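Local coordinates for protein acyl-ACP thioesterase (Bacteroides thetaiotaomicron, PDB 2ESS) that probably hydrolyses fatty acyl-ACP thioesters to release free fatty acids in lipid biosynthesis, and binds calcium, at residues A[214-219]-A[231-236]; A[175-181]-A[206-211]; A[189-194]-A[244-248]; A[25-31]-A[67-73]. The contacts are given in a common frame with arbitrary orientation. Where two conformers were deposited one is given. Residues are numbered along the deposited sequence.

Contact 1: residues A[214-219]-A[231-236]; sequences DELSFF and EVKKNG
Residues 215-219 and 231-234 are extended, antiparallel strands. Their axes approach to 4.6 Å, with 153° between their directions. Leu216 faces Lys234 and Phe218 faces Val232 as non-hydrogen-bonded pairs (CA-CA 4.7 Å each). Ser217-Lys233 and Phe219-Glu231 are hydrogen-bonded pairs. Ser217 N to Lys233 O and Lys233 N to Ser217 O are both 2.8 Å. Phe219 N to Glu231 O is 2.8 Å, and Glu231 N to Phe219 O is 2.9 Å. Beyond Lys234, Asn235 turns left-handed (phi/psi 42/46). Its N still reaches Glu215 O (3.0 Å). Its side chain (chi1 m) curls back: OD1 accepts from Glu215 N (3.1 Å) and ND2 donates to Asp214 OD1 (3.2 Å). Gly236 follows at phi/psi 96/-53, which favours glycine. On one face, Val232 CG1 lies 4.3 Å from the Phe218 ring centroid, a CH-pi contact. On the other, extended Lys233 (chi1 m, then t) puts NZ 4.4 Å from the Phe219 ring centroid, a cation-pi contact. Water 1 links Asp214 OD2 and Lys234 NZ (2.9 Å each). Asp214 OD2 is also hydrogen-bonded to Tyr211 N, and Lys234 NZ to Glu209 O. These are the open ends of beta hairpin 215-224/227-234, in the C-terminal HotDog part of the chain's antiparallel sheet.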
# COMPACT_ATOMS: atom_id res chain seq x y z
N ASP A 214 10.02 -15.15 -10.56
CA ASP A 214 9.96 -14.94 -12.00
C ASP A 214 10.64 -13.62 -12.39
O ASP A 214 10.55 -12.65 -11.66
CB ASP A 214 8.50 -14.92 -12.48
CG ASP A 214 7.83 -16.32 -12.49
OD1 ASP A 214 8.52 -17.37 -12.44
OD2 ASP A 214 6.58 -16.33 -12.55
N GLU A 215 11.33 -13.60 -13.53
CA GLU A 215 11.92 -12.39 -14.08
C GLU A 215 10.90 -11.73 -14.98
O GLU A 215 10.49 -12.28 -15.99
CB GLU A 215 13.19 -12.72 -14.88
CG GLU A 215 13.80 -11.53 -15.65
CD GLU A 215 14.59 -11.97 -16.91
OE1 GLU A 215 13.97 -12.45 -17.92
OE2 GLU A 215 15.84 -11.82 -16.89
N LEU A 216 10.48 -10.55 -14.60
CA LEU A 216 9.58 -9.78 -15.41
C LEU A 216 10.39 -8.82 -16.27
O LEU A 216 11.26 -8.11 -15.78
CB LEU A 216 8.65 -9.02 -14.50
CG LEU A 216 7.81 -9.91 -13.57
CD1 LEU A 216 7.05 -9.02 -12.67
CD2 LEU A 216 6.90 -10.84 -14.32
N SER A 217 10.14 -8.84 -17.56
CA SER A 217 10.73 -7.88 -18.50
C SER A 217 9.61 -6.95 -19.04
O SER A 217 8.45 -7.37 -19.19
CB SER A 217 11.49 -8.58 -19.62
OG SER A 217 10.79 -9.72 -20.05
N PHE A 218 10.00 -5.71 -19.29
CA PHE A 218 9.08 -4.64 -19.63
C PHE A 218 9.43 -4.11 -20.99
O PHE A 218 10.57 -3.77 -21.24
CB PHE A 218 9.17 -3.51 -18.61
CG PHE A 218 8.73 -3.90 -17.24
CD1 PHE A 218 9.52 -4.69 -16.44
CD2 PHE A 218 7.50 -3.53 -16.77
CE1 PHE A 218 9.10 -5.09 -15.19
CE2 PHE A 218 7.10 -3.90 -15.53
CZ PHE A 218 7.90 -4.69 -14.75
N PHE A 219 8.42 -4.05 -21.86
CA PHE A 219 8.59 -3.54 -23.22
C PHE A 219 7.65 -2.38 -23.39
O PHE A 219 6.53 -2.39 -22.84
CB PHE A 219 8.23 -4.61 -24.23
CG PHE A 219 8.96 -5.87 -24.03
CD1 PHE A 219 8.61 -6.73 -23.00
CD2 PHE A 219 10.01 -6.22 -24.87
CE1 PHE A 219 9.31 -7.91 -22.80
CE2 PHE A 219 10.70 -7.40 -24.68
CZ PHE A 219 10.35 -8.24 -23.63
N GLU A 231 4.07 -3.75 -22.36
CA GLU A 231 3.85 -5.17 -22.23
C GLU A 231 4.84 -5.68 -21.19
O GLU A 231 6.00 -5.29 -21.22
CB GLU A 231 4.07 -5.84 -23.59
CG GLU A 231 3.63 -7.26 -23.70
CD GLU A 231 3.60 -7.74 -25.17
OE1 GLU A 231 4.69 -7.99 -25.73
OE2 GLU A 231 2.49 -7.87 -25.75
N VAL A 232 4.35 -6.49 -20.24
CA VAL A 232 5.18 -7.17 -19.27
C VAL A 232 5.19 -8.66 -19.63
O VAL A 232 4.14 -9.27 -19.86
CB VAL A 232 4.68 -7.01 -17.81
CG1 VAL A 232 5.71 -7.58 -16.82
CG2 VAL A 232 4.41 -5.53 -17.47
N LYS A 233 6.39 -9.24 -19.71
CA LYS A 233 6.55 -10.67 -19.99
C LYS A 233 7.29 -11.36 -18.84
O LYS A 233 8.15 -10.76 -18.18
CB LYS A 233 7.35 -10.91 -21.26
CG LYS A 233 6.70 -10.45 -22.51
CD LYS A 233 7.55 -10.78 -23.71
CE LYS A 233 7.08 -10.03 -24.93
NZ LYS A 233 7.91 -10.36 -26.14
N LYS A 234 6.97 -12.63 -18.61
CA LYS A 234 7.72 -13.41 -17.64
C LYS A 234 8.65 -14.41 -18.33
O LYS A 234 8.33 -14.97 -19.39
CB LYS A 234 6.81 -14.11 -16.62
CG LYS A 234 6.08 -15.36 -17.11
CD LYS A 234 5.15 -15.91 -16.01
CE LYS A 234 4.31 -17.07 -16.55
NZ LYS A 234 3.51 -17.73 -15.51
N ASN A 235 9.80 -14.59 -17.70
CA ASN A 235 10.83 -15.49 -18.13
C ASN A 235 11.04 -15.44 -19.65
O ASN A 235 11.14 -16.44 -20.33
CB ASN A 235 10.53 -16.88 -17.56
CG ASN A 235 10.45 -16.86 -15.99
OD1 ASN A 235 11.23 -16.16 -15.31
ND2 ASN A 235 9.51 -17.62 -15.43
N GLY A 236 11.11 -14.22 -20.16
CA GLY A 236 11.46 -13.99 -21.55
C GLY A 236 10.28 -13.82 -22.50
O GLY A 236 10.20 -12.81 -23.19
O HOH W 1 5.99 -18.62 -14.28
O HOH W 2 11.13 -11.85 -18.55

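Contact 2: residues A[175-181]-A[206-211]. With CA (calcium ion), chain B.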
# COMPACT_ATOMS: atom_id res chain seq x y z
N HIS A 175 0.55 -15.37 -6.43
CA HIS A 175 0.95 -14.66 -7.64
C HIS A 175 1.14 -13.17 -7.39
O HIS A 175 0.73 -12.62 -6.38
CB HIS A 175 0.02 -14.95 -8.83
CG HIS A 175 -1.42 -14.66 -8.55
ND1 HIS A 175 -2.41 -15.60 -8.72
CD2 HIS A 175 -2.04 -13.53 -8.14
CE1 HIS A 175 -3.58 -15.07 -8.41
NE2 HIS A 175 -3.38 -13.81 -8.04
N VAL A 176 1.85 -12.55 -8.32
CA VAL A 176 2.05 -11.14 -8.31
C VAL A 176 0.71 -10.46 -8.42
O VAL A 176 -0.08 -10.76 -9.31
CB VAL A 176 3.00 -10.69 -9.44
CG1 VAL A 176 3.05 -9.15 -9.50
CG2 VAL A 176 4.32 -11.26 -9.21
N ASN A 177 0.43 -9.57 -7.48
CA ASN A 177 -0.90 -9.03 -7.40
C ASN A 177 -1.14 -7.90 -8.42
O ASN A 177 -0.20 -7.31 -8.98
CB ASN A 177 -1.29 -8.76 -5.92
CG ASN A 177 -0.88 -7.40 -5.40
OD1 ASN A 177 -0.99 -6.42 -6.09
ND2 ASN A 177 -0.48 -7.34 -4.12
N SER A 178 -2.42 -7.70 -8.72
CA SER A 178 -2.88 -6.73 -9.71
C SER A 178 -2.29 -5.34 -9.56
O SER A 178 -1.95 -4.67 -10.56
CB SER A 178 -4.39 -6.59 -9.56
OG SER A 178 -5.02 -7.82 -9.76
N ILE A 179 -2.19 -4.89 -8.31
CA ILE A 179 -1.73 -3.55 -7.97
C ILE A 179 -0.23 -3.41 -8.10
O ILE A 179 0.27 -2.36 -8.46
CB ILE A 179 -2.18 -3.18 -6.53
CG1 ILE A 179 -3.70 -3.25 -6.44
CG2 ILE A 179 -1.76 -1.78 -6.17
CD1 ILE A 179 -4.41 -2.56 -7.56
N ARG A 180 0.51 -4.47 -7.78
CA ARG A 180 1.94 -4.44 -7.88
C ARG A 180 2.37 -4.28 -9.32
O ARG A 180 3.34 -3.59 -9.59
CB ARG A 180 2.56 -5.69 -7.27
CG ARG A 180 2.42 -5.72 -5.75
CD ARG A 180 3.39 -4.76 -5.12
NE ARG A 180 3.02 -4.45 -3.75
CZ ARG A 180 3.78 -3.71 -2.94
NH1 ARG A 180 4.94 -3.22 -3.36
NH2 ARG A 180 3.38 -3.47 -1.69
N TYR A 181 1.64 -4.87 -10.27
CA TYR A 181 1.95 -4.61 -11.68
C TYR A 181 1.83 -3.13 -12.05
O TYR A 181 2.64 -2.64 -12.83
CB TYR A 181 1.06 -5.40 -12.60
CG TYR A 181 1.30 -6.88 -12.69
CD1 TYR A 181 2.48 -7.41 -13.25
CD2 TYR A 181 0.32 -7.77 -12.28
CE1 TYR A 181 2.67 -8.80 -13.38
CE2 TYR A 181 0.50 -9.15 -12.41
CZ TYR A 181 1.66 -9.66 -12.97
OH TYR A 181 1.75 -11.04 -13.09
N TYR A 206 -4.93 -7.96 -17.91
CA TYR A 206 -4.28 -8.98 -17.08
C TYR A 206 -4.38 -10.25 -17.88
O TYR A 206 -5.47 -10.77 -18.10
CB TYR A 206 -4.95 -9.11 -15.71
CG TYR A 206 -4.74 -7.88 -14.87
CD1 TYR A 206 -3.51 -7.68 -14.22
CD2 TYR A 206 -5.70 -6.91 -14.76
CE1 TYR A 206 -3.26 -6.53 -13.48
CE2 TYR A 206 -5.46 -5.76 -14.00
CZ TYR A 206 -4.25 -5.59 -13.36
OH TYR A 206 -4.03 -4.45 -12.62
N VAL A 207 -3.24 -10.71 -18.35
CA VAL A 207 -3.20 -11.81 -19.31
C VAL A 207 -2.90 -13.17 -18.67
O VAL A 207 -3.48 -14.17 -19.04
CB VAL A 207 -2.20 -11.48 -20.43
CG1 VAL A 207 -2.19 -12.59 -21.50
CG2 VAL A 207 -2.54 -10.10 -21.01
N ALA A 208 -1.96 -13.21 -17.74
CA ALA A 208 -1.47 -14.44 -17.16
C ALA A 208 -0.79 -14.10 -15.85
O ALA A 208 -0.58 -12.92 -15.54
CB ALA A 208 -0.52 -15.12 -18.09
N GLU A 209 -0.44 -15.14 -15.10
CA GLU A 209 0.07 -14.98 -13.74
C GLU A 209 1.57 -15.08 -13.71
O GLU A 209 2.16 -15.77 -14.52
CB GLU A 209 -0.53 -16.05 -12.81
CG GLU A 209 -2.02 -16.04 -12.71
CD GLU A 209 -2.63 -14.80 -12.01
OE1 GLU A 209 -1.90 -13.83 -11.70
OE2 GLU A 209 -3.86 -14.81 -11.75
N SER A 210 2.16 -14.37 -12.75
CA SER A 210 3.58 -14.45 -12.42
C SER A 210 3.71 -14.89 -10.97
O SER A 210 2.84 -14.58 -10.15
CB SER A 210 4.25 -13.08 -12.55
OG SER A 210 4.20 -12.66 -13.88
N TYR A 211 4.81 -15.55 -10.67
CA TYR A 211 5.07 -16.14 -9.37
C TYR A 211 6.37 -15.57 -8.78
O TYR A 211 7.18 -14.92 -9.48
CB TYR A 211 5.20 -17.64 -9.52
CG TYR A 211 4.00 -18.22 -10.23
CD1 TYR A 211 2.80 -18.40 -9.57
CD2 TYR A 211 4.06 -18.55 -11.58
CE1 TYR A 211 1.68 -18.91 -10.24
CE2 TYR A 211 2.95 -19.06 -12.25
CZ TYR A 211 1.77 -19.23 -11.58
OH TYR A 211 0.68 -19.74 -12.24
CA CA B . -4.31 -12.03 -6.92
O HOH W 3 0.28 -12.39 -11.53
O HOH W 4 -4.40 -10.02 -7.83
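His175 lays one face of its imidazole over the Glu209 carboxylate, with His175 CG 3.3 Å from Glu209 OE1. NE2 of the same ring binds the calcium ion at 2.3 Å. Water 4 (2.2 Å from the metal) and Asp171 are further ligands, and water 4 also accepts from Ser178 N (3.2 Å). Next to the histidine, Val176 N donates to Ser210 O (2.9 Å). Water 3 fills the gap between the segments. It donates to Val176 O (2.8 Å) and Glu209 OE1 (2.6 Å), and accepts from Tyr181 OH (2.5 Å) and Ser210 N (3.0 Å). Ser210 OG donates to Tyr181 OH (3.0 Å). Tyr206 OH donates to Ser178 O (2.9 Å), and Tyr206 CE1 packs 4.0 Å from Tyr181 CD2. Asn177 OD1 caps the helix start by accepting from Arg180 N (3.0 Å). The contact thus forms one side of the calcium site, where the loop after strand 199-206 meets the capped start of helix 178-186. Tyr181 and Ser210 rest on strand 238-247, Ser178 and Ile179 touch helix 28-45, and Arg180 forms a salt bridge with Glu183 of the second subunit.

Contact 3: residues A[189-194]-A[244-248]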
# COMPACT_ATOMS: atom_id res chain seq x y z
N PHE A 189 8.57 5.34 -15.93
CA PHE A 189 8.56 6.66 -16.58
C PHE A 189 9.43 7.67 -15.87
O PHE A 189 9.49 7.66 -14.66
CB PHE A 189 7.14 7.18 -16.72
CG PHE A 189 6.29 6.27 -17.52
CD1 PHE A 189 6.38 6.28 -18.90
CD2 PHE A 189 5.50 5.34 -16.90
CE1 PHE A 189 5.64 5.42 -19.64
CE2 PHE A 189 4.76 4.45 -17.63
CZ PHE A 189 4.82 4.50 -19.00
N PRO A 190 10.10 8.55 -16.65
CA PRO A 190 11.02 9.51 -16.08
C PRO A 190 10.30 10.49 -15.18
O PRO A 190 9.15 10.86 -15.44
CB PRO A 190 11.63 10.22 -17.29
CG PRO A 190 10.84 9.85 -18.45
CD PRO A 190 10.01 8.64 -18.11
N ILE A 191 11.00 10.89 -14.14
CA ILE A 191 10.43 11.75 -13.14
C ILE A 191 10.01 13.12 -13.74
O ILE A 191 9.02 13.71 -13.27
CB ILE A 191 11.39 11.87 -11.91
CG1 ILE A 191 10.61 11.84 -10.60
CG2 ILE A 191 12.27 13.10 -12.01
CD1 ILE A 191 10.07 10.44 -10.18
N GLU A 192 10.72 13.59 -14.78
CA GLU A 192 10.37 14.83 -15.48
C GLU A 192 8.96 14.79 -16.06
O GLU A 192 8.32 15.82 -16.17
CB GLU A 192 11.38 15.14 -16.60
N LEU A 193 8.49 13.60 -16.41
CA LEU A 193 7.13 13.42 -16.91
C LEU A 193 6.10 13.65 -15.79
O LEU A 193 5.11 14.35 -15.97
CB LEU A 193 7.00 11.99 -17.48
CG LEU A 193 6.04 11.65 -18.60
CD1 LEU A 193 5.88 12.81 -19.63
CD2 LEU A 193 6.56 10.38 -19.27
N TYR A 194 6.35 13.08 -14.62
CA TYR A 194 5.49 13.26 -13.48
C TYR A 194 5.58 14.70 -12.93
O TYR A 194 4.64 15.20 -12.32
CB TYR A 194 5.86 12.25 -12.40
CG TYR A 194 5.52 10.83 -12.76
CD1 TYR A 194 4.20 10.43 -12.91
CD2 TYR A 194 6.50 9.88 -12.90
CE1 TYR A 194 3.88 9.12 -13.23
CE2 TYR A 194 6.21 8.58 -13.20
CZ TYR A 194 4.90 8.20 -13.39
OH TYR A 194 4.62 6.89 -13.69
N LYS A 244 -1.77 0.63 -21.01
CA LYS A 244 -1.75 1.86 -21.77
C LYS A 244 -1.77 3.03 -20.77
O LYS A 244 -2.54 3.04 -19.81
CB LYS A 244 -2.92 1.88 -22.72
CG LYS A 244 -2.93 3.03 -23.68
CD LYS A 244 -4.21 3.04 -24.51
CE LYS A 244 -4.32 1.82 -25.39
NZ LYS A 244 -5.31 1.99 -26.47
N VAL A 245 -0.88 3.98 -21.00
CA VAL A 245 -0.69 5.14 -20.12
C VAL A 245 -0.75 6.35 -21.01
O VAL A 245 0.03 6.48 -21.98
CB VAL A 245 0.65 5.09 -19.37
CG1 VAL A 245 0.63 6.09 -18.24
CG2 VAL A 245 0.96 3.72 -18.80
N ILE A 246 -1.72 7.22 -20.74
CA ILE A 246 -1.82 8.49 -21.46
C ILE A 246 -1.59 9.65 -20.47
O ILE A 246 -2.31 9.80 -19.48
CB ILE A 246 -3.18 8.62 -22.21
CG1 ILE A 246 -3.30 7.46 -23.24
CG2 ILE A 246 -3.27 9.97 -22.92
CD1 ILE A 246 -4.61 7.38 -23.94
N PHE A 247 -0.56 10.43 -20.74
CA PHE A 247 -0.25 11.61 -19.95
C PHE A 247 -0.85 12.84 -20.61
O PHE A 247 -1.11 12.83 -21.80
CB PHE A 247 1.25 11.84 -19.87
CG PHE A 247 1.97 10.88 -18.98
CD1 PHE A 247 2.37 9.65 -19.44
CD2 PHE A 247 2.27 11.24 -17.67
CE1 PHE A 247 3.06 8.78 -18.60
CE2 PHE A 247 2.97 10.38 -16.83
CZ PHE A 247 3.34 9.14 -17.29
N GLU A 248 -1.08 13.88 -19.80
CA GLU A 248 -1.26 15.23 -20.34
C GLU A 248 -0.70 16.35 -19.43
O GLU A 248 -0.76 16.27 -18.18
CB GLU A 248 -2.73 15.47 -20.65
CG GLU A 248 -3.60 15.77 -19.45
CD GLU A 248 -4.87 16.49 -19.86
OE1 GLU A 248 -5.33 16.30 -21.01
OE2 GLU A 248 -5.40 17.24 -19.01
OXT GLU A 248 -0.19 17.39 -19.91
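This is a buried, apolar helix-to-strand contact near the C-terminus. It joins the entry to helix 191-196 with the last residues of strand 238-247. Phe247 is its centre. The edge of its ring points at the face of Phe189 in a T-shaped pair, with centroids 5.5 Å apart and planes at 67°. The edge of Phe247 also points toward the face of Tyr194, an offset edge-to-face pair with centroids 5.7 Å apart. Leu193 lies over a face of Phe247: its CG is 3.8 Å from the ring centroid, a CH-pi contact. Val245, two residues earlier on the strand, adds CG2 at 3.9 Å from Phe189 CZ. Phe228 of strand 227-234 extends the aromatic cluster by pairing edge-to-face with Phe189. Tyr194 stacks with Tyr167 of the second subunit, and its hydroxyl is hydrogen-bonded to Leu186 O. No hydrogen bond crosses between the two segments. Between them, cohesion therefore rests on ring pairs and apolar side-chain fit.

Contact 4: residues A[25-31]-A[67-73]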
# COMPACT_ATOMS: atom_id res chain seq x y z
N ARG A 25 -0.36 13.72 -4.55
CA ARG A 25 -1.58 13.18 -5.15
C ARG A 25 -1.58 11.70 -5.02
O ARG A 25 -0.54 11.07 -5.14
CB ARG A 25 -1.62 13.48 -6.65
CG ARG A 25 -1.56 14.95 -7.00
CD ARG A 25 -2.89 15.56 -6.78
NE ARG A 25 -2.83 17.01 -6.73
CZ ARG A 25 -3.89 17.79 -6.60
NH1 ARG A 25 -5.10 17.26 -6.57
NH2 ARG A 25 -3.74 19.12 -6.53
N LEU A 26 -2.77 11.15 -4.79
CA LEU A 26 -3.02 9.72 -4.63
C LEU A 26 -2.38 8.97 -5.80
O LEU A 26 -2.45 9.42 -6.97
CB LEU A 26 -4.53 9.47 -4.61
CG LEU A 26 -5.08 8.15 -4.03
CD1 LEU A 26 -4.93 8.19 -2.51
CD2 LEU A 26 -6.57 7.96 -4.42
N THR A 27 -1.73 7.86 -5.51
CA THR A 27 -1.04 7.16 -6.56
C THR A 27 -2.09 6.31 -7.31
O THR A 27 -3.11 5.92 -6.74
CB THR A 27 0.11 6.26 -6.03
OG1 THR A 27 -0.44 5.22 -5.22
CG2 THR A 27 1.16 7.07 -5.20
N MSE A 28 -1.77 5.98 -8.56
CA MSE A 28 -2.62 5.12 -9.38
C MSE A 28 -2.82 3.74 -8.77
O MSE A 28 -3.94 3.18 -8.86
CB MSE A 28 -2.04 4.93 -10.78
CG MSE A 28 -3.02 4.33 -11.81
SE MSE A 28 -4.52 5.58 -12.15
CE MSE A 28 -3.52 7.11 -12.69
N GLY A 29 -1.74 3.18 -8.24
CA GLY A 29 -1.75 1.88 -7.58
C GLY A 29 -2.73 1.88 -6.41
O GLY A 29 -3.54 0.96 -6.28
N VAL A 30 -2.69 2.93 -5.60
CA VAL A 30 -3.59 3.02 -4.43
C VAL A 30 -5.02 3.22 -4.86
O VAL A 30 -5.92 2.62 -4.25
CB VAL A 30 -3.16 4.13 -3.43
CG1 VAL A 30 -4.25 4.39 -2.40
CG2 VAL A 30 -1.83 3.72 -2.77
N LEU A 31 -5.24 4.02 -5.89
CA LEU A 31 -6.59 4.19 -6.45
C LEU A 31 -7.14 2.87 -6.97
O LEU A 31 -8.27 2.54 -6.67
CB LEU A 31 -6.63 5.20 -7.58
CG LEU A 31 -8.00 5.45 -8.22
CD1 LEU A 31 -9.08 5.86 -7.20
CD2 LEU A 31 -7.84 6.50 -9.33
N ILE A 67 -9.04 3.49 -16.09
CA ILE A 67 -9.23 4.62 -15.17
C ILE A 67 -8.99 5.91 -15.96
O ILE A 67 -8.00 6.05 -16.69
CB ILE A 67 -8.25 4.56 -13.98
CG1 ILE A 67 -8.37 3.23 -13.22
CG2 ILE A 67 -8.46 5.74 -12.96
CD1 ILE A 67 -7.21 2.96 -12.22
N GLU A 68 -9.93 6.84 -15.88
CA GLU A 68 -9.75 8.14 -16.55
C GLU A 68 -10.07 9.25 -15.56
O GLU A 68 -11.14 9.23 -14.92
CB GLU A 68 -10.64 8.24 -17.79
CG GLU A 68 -10.26 9.38 -18.74
CD GLU A 68 -11.00 9.31 -20.09
OE1 GLU A 68 -11.28 10.40 -20.62
OE2 GLU A 68 -11.29 8.19 -20.60
N LEU A 69 -9.14 10.19 -15.42
CA LEU A 69 -9.17 11.20 -14.34
C LEU A 69 -8.98 12.60 -14.86
O LEU A 69 -8.16 12.82 -15.73
CB LEU A 69 -8.06 10.93 -13.32
CG LEU A 69 -8.06 9.58 -12.60
CD1 LEU A 69 -6.69 9.34 -12.01
CD2 LEU A 69 -9.15 9.52 -11.54
N ASP A 70 -9.75 13.55 -14.31
CA ASP A 70 -9.47 14.99 -14.46
C ASP A 70 -8.45 15.45 -13.41
O ASP A 70 -7.66 16.35 -13.64
CB ASP A 70 -10.74 15.81 -14.24
CG ASP A 70 -11.71 15.69 -15.40
OD1 ASP A 70 -11.29 15.33 -16.54
OD2 ASP A 70 -12.91 15.97 -15.18
N GLU A 71 -8.53 14.87 -12.22
CA GLU A 71 -7.57 15.12 -11.16
C GLU A 71 -7.61 13.95 -10.19
O GLU A 71 -8.46 13.07 -10.30
CB GLU A 71 -7.88 16.43 -10.44
CG GLU A 71 -9.18 16.43 -9.69
N MSE A 72 -6.67 13.93 -9.28
CA MSE A 72 -6.46 12.88 -8.30
C MSE A 72 -6.63 13.53 -6.92
O MSE A 72 -6.22 14.66 -6.72
CB MSE A 72 -5.01 12.43 -8.50
CG MSE A 72 -4.61 11.10 -8.07
SE MSE A 72 -5.78 9.60 -8.55
CE MSE A 72 -4.41 8.36 -9.25
N PRO A 73 -7.20 12.83 -5.94
CA PRO A 73 -7.25 13.44 -4.60
C PRO A 73 -5.87 13.84 -4.03
O PRO A 73 -4.88 13.15 -4.29
CB PRO A 73 -7.82 12.32 -3.74
CG PRO A 73 -8.49 11.43 -4.63
CD PRO A 73 -7.82 11.50 -5.97
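Two hydrogen bonds cross between these segments, and both use carbonyls of the loop after strand 58-69. Leu26 N donates to Pro73 O (2.9 Å, nearly straight at 168°). Arg25 NH1 donates to Met72 O (2.8 Å). Arg25 N is satisfied elsewhere, by the Asp21 side chain. The same segment then enters its helix. Thr27 is the N-cap, and its OG1 accepts from Val30 N (3.2 Å), while Thr27 O takes Leu31 N (3.0 Å). On the strand side, Leu69 O accepts from Arg198 and Glu68 makes a salt bridge with Arg201. Most of the remaining interface is apolar. Selenomethionine Met72 reaches in: its CE is 3.8 Å from CE of selenomethionine Met28, and its SE is 3.8 Å from Leu31 CD2. Met28 SE meets Ile67 CD1, and Leu31 CD2 meets Ile67 CG2, both at 3.8 Å. Met28 also touches Ile182 and Leu186 of helix 178-186. A long helix, 28-45, packed on an antiparallel sheet is the basic feature of the HotDog fold, here in the N-terminal domain.

In the fold
Contacts 1 to 3 belong to the C-terminal HotDog domain and contact 4 to the N-terminal one. Contacts 1 and 2 touch, with centres 11 Å apart. Lys234 NZ lies 2.6 Å from Glu209 O, a probable hydrogen bond, and Leu216 CD2 is 3.3 Å from Ser210 OG. This ties the hairpin to the loop beside the calcium ligand His175. Contacts 2 and 4 meet across the two domains, where Ile179 CG2 is 3.3 Å from Gly29 O. Contacts 3 and 4 are close but do not touch, about 6 Å between nearest atoms. Contacts 1, 3 and 4 all reach the same sheet. Contact 1 is nested within the loop that contact 3 closes. Contacts 2 and 3 both touch the second subunit.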